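Side-chain contact in actin binding protein family protein (Entamoeba histolytica HM-1:IMSS, PDB 6K2F), which probably binds actin monomers and restrains filament assembly by sequestering them, acting in cell motility and shape through domains of the ADF/cofilin type: residues I2-D7 with R106-G111. Numbering follows the deposited sequence.
Sequences IELSTD and RTTLGG
The carboxylate of Glu3, the flat group that takes part in this contact, meets Thr108 through a water, which donates to OE1 at 2.6 Å from a position tilted well out of the carboxylate plane; OE2, on the other corner, has a long, weak ion pair with Arg104 NE. In this N-terminal ADF-homology domain of twinfilin the contact joins strand 3-4, paired with strand 32-39 at Ile33, to the last turn of helix 103-109. Next to this water, Leu4 points at the helix. Its CD1 meets Thr108, 3.7 Å from OG1, while CD2 sits 4.0 Å from Leu109 CG, with both methyls of that leucine close by, and also reaches the Thr108 methyl. Ile9 and Phe105 pack on Leu4 too, and the contact runs from the exposed Glu3 to the buried Leu4. Thr108 has CG2 anti to its backbone N (chi1 -57° for OG1), which sends the methyl toward Leu4 CD2 and keeps the hydroxyl near the helix backbone, bonded to Arg104 O. No direct hydrogen bond links the segments; the water does it, donating to Thr108 OG1 at 2.8 Å and accepting from Leu4 N at 2.9 Å.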
ATOM      1  N   ILE A   2     -16.024  -8.196  24.133  1.00 29.92           N
ATOM      2  CA  ILE A   2     -15.257  -7.071  23.534  1.00 25.62           C
ATOM      3  C   ILE A   2     -15.782  -6.905  22.106  1.00 28.07           C
ATOM      4  O   ILE A   2     -15.840  -7.906  21.380  1.00 28.55           O
ATOM      5  CB  ILE A   2     -13.747  -7.372  23.551  1.00 27.23           C
ATOM      6  CG1 ILE A   2     -13.207  -7.572  24.973  1.00 27.15           C
ATOM      7  CG2 ILE A   2     -12.962  -6.306  22.815  1.00 22.58           C
ATOM      8  CD1 ILE A   2     -13.206  -6.317  25.817  1.00 36.66           C
ATOM      9  N   GLU A   3     -16.113  -5.679  21.716  1.00 28.93           N
ATOM     10  CA  GLU A   3     -16.584  -5.363  20.346  1.00 22.07           C
ATOM     11  C   GLU A   3     -15.530  -4.521  19.636  1.00 20.74           C
ATOM     12  O   GLU A   3     -14.758  -3.855  20.299  1.00 21.30           O
ATOM     13  CB  GLU A   3     -17.930  -4.649  20.416  1.00 23.40           C
ATOM     14  CG  GLU A   3     -19.030  -5.516  21.022  1.00 27.06           C
ATOM     15  CD  GLU A   3     -19.424  -6.746  20.214  1.00 42.49           C
ATOM     16  OE1 GLU A   3     -19.382  -6.664  18.980  1.00 44.15           O
ATOM     17  OE2 GLU A   3     -19.708  -7.802  20.825  1.00 44.80           O
ATOM     18  N   LEU A   4     -15.499  -4.556  18.311  1.00 17.18           N
ATOM     19  CA  LEU A   4     -14.664  -3.605  17.535  1.00 16.81           C
ATOM     20  C   LEU A   4     -15.164  -2.188  17.800  1.00 17.46           C
ATOM     21  O   LEU A   4     -16.398  -1.958  17.833  1.00 20.12           O
ATOM     22  CB  LEU A   4     -14.744  -3.923  16.042  1.00 15.89           C
ATOM     23  CG  LEU A   4     -13.858  -5.054  15.533  1.00 16.46           C
ATOM     24  CD1 LEU A   4     -14.373  -6.392  15.985  1.00 19.13           C
ATOM     25  CD2 LEU A   4     -13.739  -5.027  14.013  1.00 18.81           C
ATOM     26  N   SER A   5     -14.235  -1.248  17.926  1.00 19.48           N
ATOM     27  CA  SER A   5     -14.586   0.179  18.074  1.00 21.78           C
ATOM     28  C   SER A   5     -15.212   0.652  16.766  1.00 20.65           C
ATOM     29  O   SER A   5     -14.882   0.119  15.708  1.00 19.52           O
ATOM     30  CB  SER A   5     -13.423   1.029  18.452  1.00 19.94           C
ATOM     31  OG  SER A   5     -12.460   1.089  17.423  1.00 22.02           O
ATOM     32  N   THR A   6     -16.073   1.653  16.846  1.00 21.87           N
ATOM     33  CA  THR A   6     -16.631   2.315  15.645  1.00 22.77           C
ATOM     34  C   THR A   6     -15.484   2.822  14.766  1.00 20.91           C
ATOM     35  O   THR A   6     -15.564   2.645  13.533  1.00 21.88           O
ATOM     36  CB  THR A   6     -17.565   3.466  16.020  1.00 24.72           C
ATOM     37  OG1 THR A   6     -18.579   2.913  16.853  1.00 32.05           O
ATOM     38  CG2 THR A   6     -18.174   4.126  14.803  1.00 32.66           C
ATOM     39  N   ASP A   7     -14.457   3.435  15.363  1.00 23.06           N
ATOM     40  CA  ASP A   7     -13.335   4.002  14.573  1.00 25.12           C
ATOM     41  C   ASP A   7     -12.654   2.875  13.804  1.00 21.92           C
ATOM     42  O   ASP A   7     -12.312   3.083  12.645  1.00 21.75           O
ATOM     43  CB  ASP A   7     -12.320   4.758  15.434  1.00 29.76           C
ATOM     44  CG  ASP A   7     -12.719   6.188  15.765  1.00 71.70           C
ATOM     45  OD1 ASP A   7     -13.697   6.690  15.167  1.00 73.77           O
ATOM     46  OD2 ASP A   7     -12.045   6.796  16.618  1.00 96.13           O
ATOM     47  N   ARG A 106     -14.632 -11.683  12.090  1.00 19.41           N
ATOM     48  CA  ARG A 106     -15.448 -12.249  10.984  1.00 22.54           C
ATOM     49  C   ARG A 106     -16.915 -11.913  11.248  1.00 19.75           C
ATOM     50  O   ARG A 106     -17.632 -11.597  10.300  1.00 24.13           O
ATOM     51  CB  ARG A 106     -15.192 -13.750  10.812  1.00 31.65           C
ATOM     52  CG  ARG A 106     -16.024 -14.662  11.701  1.00 58.74           C
ATOM     53  CD  ARG A 106     -15.759 -16.120  11.367  1.00 75.88           C
ATOM     54  NE  ARG A 106     -14.517 -16.554  11.992  1.00 59.47           N
ATOM     55  CZ  ARG A 106     -14.403 -16.942  13.259  1.00 87.60           C
ATOM     56  NH1 ARG A 106     -15.466 -16.962  14.051  1.00 51.56           N
ATOM     57  NH2 ARG A 106     -13.222 -17.302  13.734  1.00 58.88           N
ATOM     58  N   THR A 107     -17.347 -11.970  12.514  1.00 23.61           N
ATOM     59  CA  THR A 107     -18.761 -11.749  12.882  1.00 23.81           C
ATOM     60  C   THR A 107     -19.126 -10.288  12.585  1.00 26.11           C
ATOM     61  O   THR A 107     -20.255 -10.032  12.133  1.00 28.40           O
ATOM     62  CB  THR A 107     -19.027 -12.232  14.313  1.00 30.10           C
ATOM     63  OG1 THR A 107     -18.207 -11.471  15.189  1.00 38.22           O
ATOM     64  CG2 THR A 107     -18.730 -13.703  14.498  1.00 30.55           C
ATOM     65  N   THR A 108     -18.195  -9.365  12.788  1.00 21.29           N
ATOM     66  CA  THR A 108     -18.443  -7.911  12.678  1.00 21.23           C
ATOM     67  C   THR A 108     -18.261  -7.450  11.234  1.00 22.71           C
ATOM     68  O   THR A 108     -19.116  -6.661  10.745  1.00 25.34           O
ATOM     69  CB  THR A 108     -17.527  -7.120  13.613  1.00 22.03           C
ATOM     70  OG1 THR A 108     -17.754  -7.622  14.936  1.00 21.69           O
ATOM     71  CG2 THR A 108     -17.802  -5.637  13.540  1.00 20.01           C
ATOM     72  N   LEU A 109     -17.182  -7.893  10.593  1.00 20.15           N
ATOM     73  CA  LEU A 109     -16.774  -7.329   9.285  1.00 22.10           C
ATOM     74  C   LEU A 109     -17.388  -8.142   8.146  1.00 31.17           C
ATOM     75  O   LEU A 109     -17.564  -7.568   7.068  1.00 38.53           O
ATOM     76  CB  LEU A 109     -15.253  -7.265   9.221  1.00 18.53           C
ATOM     77  CG  LEU A 109     -14.642  -6.372  10.309  1.00 18.10           C
ATOM     78  CD1 LEU A 109     -13.144  -6.355  10.230  1.00 18.04           C
ATOM     79  CD2 LEU A 109     -15.218  -4.957  10.222  1.00 19.00           C
ATOM     80  N   GLY A 110     -17.731  -9.405   8.391  1.00 25.29           N
ATOM     81  CA  GLY A 110     -18.389 -10.275   7.396  1.00 30.43           C
ATOM     82  C   GLY A 110     -17.593 -11.541   7.177  1.00 29.49           C
ATOM     83  O   GLY A 110     -16.350 -11.484   7.236  1.00 26.08           O
ATOM     84  N   GLY A 111     -18.285 -12.657   6.954  1.00 32.10           N
ATOM     85  CA  GLY A 111     -17.669 -13.988   6.793  1.00 34.22           C
ATOM     86  C   GLY A 111     -16.818 -14.099   5.531  1.00 27.98           C
ATOM     87  O   GLY A 111     -15.967 -14.996   5.513  1.00 43.30           O
TER
HETATM   88  O   HOH W   1     -17.853  -5.831  17.076  1.00 21.35           O